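Local coordinates for agmatine ureohydrolase (Thermoplasma volcanium GSS1, PDB 3PZL), which probably hydrolyses agmatine to putrescine and urea, as a member of the arginase family that binds two manganese ions per subunit, at residues F44-T47 with R51-S54. Numbering follows the deposited sequence.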
ATOM      1  N   PHE B  44      21.972  -8.767  -4.009  1.00 53.93           N
ATOM      2  CA  PHE B  44      21.821 -10.214  -4.098  1.00 54.98           C
ATOM      3  C   PHE B  44      20.864 -10.743  -3.048  1.00 55.71           C
ATOM      4  O   PHE B  44      20.868 -10.320  -1.901  1.00 54.71           O
ATOM      5  CB  PHE B  44      23.159 -10.939  -4.023  1.00 54.61           C
ATOM      6  CG  PHE B  44      23.017 -12.419  -3.933  1.00 55.10           C
ATOM      7  CD1 PHE B  44      22.883 -13.172  -5.083  1.00 55.54           C
ATOM      8  CD2 PHE B  44      23.006 -13.062  -2.694  1.00 54.62           C
ATOM      9  CE1 PHE B  44      22.753 -14.538  -5.012  1.00 56.13           C
ATOM     10  CE2 PHE B  44      22.872 -14.422  -2.619  1.00 55.19           C
ATOM     11  CZ  PHE B  44      22.746 -15.160  -3.779  1.00 56.34           C
ATOM     12  N   ASP B  45      20.084 -11.738  -3.440  1.00 57.71           N
ATOM     13  CA  ASP B  45      18.832 -12.003  -2.761  1.00 58.57           C
ATOM     14  C   ASP B  45      18.460 -13.461  -2.818  1.00 58.78           C
ATOM     15  O   ASP B  45      17.531 -13.888  -2.129  1.00 58.64           O
ATOM     16  CB  ASP B  45      17.747 -11.245  -3.525  1.00 58.58           C
ATOM     17  CG  ASP B  45      16.664 -10.814  -2.652  1.00 61.90           C
ATOM     18  OD1 ASP B  45      16.640 -11.354  -1.510  1.00 66.18           O
ATOM     19  OD2 ASP B  45      15.841  -9.953  -3.090  1.00 63.64           O
ATOM     20  N   ASN B  46      19.159 -14.203  -3.672  1.00 59.29           N
ATOM     21  CA  ASN B  46      18.671 -15.476  -4.160  1.00 59.86           C
ATOM     22  C   ASN B  46      18.908 -16.624  -3.192  1.00 60.17           C
ATOM     23  O   ASN B  46      19.294 -17.737  -3.577  1.00 61.37           O
ATOM     24  CB  ASN B  46      19.262 -15.782  -5.544  1.00 60.89           C
ATOM     25  CG  ASN B  46      18.331 -16.598  -6.387  1.00 60.10           C
ATOM     26  OD1 ASN B  46      17.119 -16.344  -6.404  1.00 59.99           O
ATOM     27  ND2 ASN B  46      18.876 -17.601  -7.070  1.00 59.81           N
ATOM     28  N   THR B  47      18.669 -16.352  -1.925  1.00 59.27           N
ATOM     29  CA  THR B  47      18.659 -17.406  -0.933  1.00 59.47           C
ATOM     30  C   THR B  47      17.572 -17.089   0.111  1.00 58.65           C
ATOM     31  O   THR B  47      17.348 -17.874   1.043  1.00 58.76           O
ATOM     32  CB  THR B  47      20.093 -17.607  -0.306  1.00 60.13           C
ATOM     33  OG1 THR B  47      20.434 -18.993  -0.278  1.00 60.08           O
ATOM     34  CG2 THR B  47      20.198 -17.059   1.078  1.00 58.97           C
ATOM     35  N   ARG B  51      10.490 -12.824   3.106  1.00 50.48           N
ATOM     36  CA  ARG B  51      10.186 -11.598   2.395  1.00 48.30           C
ATOM     37  C   ARG B  51      11.306 -11.372   1.439  1.00 48.75           C
ATOM     38  O   ARG B  51      12.486 -11.505   1.795  1.00 49.23           O
ATOM     39  CB  ARG B  51      10.127 -10.413   3.348  1.00 47.49           C
ATOM     40  CG  ARG B  51       8.818 -10.288   4.098  1.00 45.68           C
ATOM     41  CD  ARG B  51       8.874  -9.163   5.061  1.00 43.20           C
ATOM     42  NE  ARG B  51       7.663  -9.063   5.850  1.00 43.79           N
ATOM     43  CZ  ARG B  51       7.496  -8.217   6.872  1.00 44.69           C
ATOM     44  NH1 ARG B  51       8.470  -7.399   7.271  1.00 45.86           N
ATOM     45  NH2 ARG B  51       6.345  -8.195   7.526  1.00 45.36           N
ATOM     46  N   ARG B  52      10.953 -11.002   0.221  1.00 48.90           N
ATOM     47  CA  ARG B  52      11.980 -10.766  -0.770  1.00 50.06           C
ATOM     48  C   ARG B  52      12.044  -9.307  -1.237  1.00 49.44           C
ATOM     49  O   ARG B  52      11.139  -8.544  -0.957  1.00 49.01           O
ATOM     50  CB  ARG B  52      11.898 -11.777  -1.900  1.00 50.21           C
ATOM     51  CG  ARG B  52      13.267 -12.059  -2.413  1.00 54.31           C
ATOM     52  CD  ARG B  52      13.285 -13.169  -3.375  1.00 57.46           C
ATOM     53  NE  ARG B  52      13.896 -14.401  -2.880  1.00 56.90           N
ATOM     54  CZ  ARG B  52      14.935 -14.993  -3.462  1.00 58.75           C
ATOM     55  NH1 ARG B  52      15.502 -14.463  -4.554  1.00 59.96           N
ATOM     56  NH2 ARG B  52      15.395 -16.136  -2.976  1.00 60.70           N
ATOM     57  N   GLY B  53      13.146  -8.899  -1.863  1.00 49.99           N
ATOM     58  CA  GLY B  53      13.353  -7.478  -2.169  1.00 49.61           C
ATOM     59  C   GLY B  53      14.623  -6.830  -1.629  1.00 49.62           C
ATOM     60  O   GLY B  53      14.914  -5.694  -1.969  1.00 49.70           O
ATOM     61  N   SER B  54      15.394  -7.536  -0.806  1.00 49.99           N
ATOM     62  CA  SER B  54      16.750  -7.061  -0.432  1.00 50.65           C
ATOM     63  C   SER B  54      17.555  -6.459  -1.599  1.00 51.13           C
ATOM     64  O   SER B  54      18.167  -5.402  -1.431  1.00 51.50           O
ATOM     65  CB  SER B  54      17.581  -8.191   0.136  1.00 50.10           C
ATOM     66  OG  SER B  54      17.364  -8.245   1.502  1.00 53.68           O
TER
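The backbones of Asp45 and Ser54 come closest, with 5.8 Å between their CA atoms, as the loop after strand 37-42 doubles back on itself. Asp45 points its carboxylate across the gap. Its OD2 accepts a hydrogen bond from Gly53 N at 3.1 Å, on the syn lone pair. The same oxygen takes a weak bond from the backbone N of Lys55. Asp45 OD1 rests against Ser54 CB at 3.7 Å. Arg52 reaches the other way, past Asp45, with its CG 3.4 Å from Asp45 OD2. The carboxylate and guanidinium planes are 19° apart, but Asp45 OD1 lies well out of the guanidinium plane, and no N-H points at it. The chain bends at chi3 (-109°), which brings one guanidinium face over Asp45 O. Arg52 NH1 donates to Asn46 OD1 at 3.1 Å, in the amide's carbonyl plane, and the two flat groups stand nearly perpendicular, 88° apart. Arg52 NE also hydrogen-bonds Ser48 O, a second point of the loop. An alanine here has neither N-H, and the Asn46 amide would probably be less firmly fixed and the Ser48 carbonyl left without its mate. Asn46 and Arg52 also pack on Arg52 of a second subunit. The arrangement belongs to the arginase-family alpha/beta fold, here a long loop joining strand 37-42 to helix 57-65 near the metal site, with the Thr47 side chain about 9 Å from a bound manganese ion.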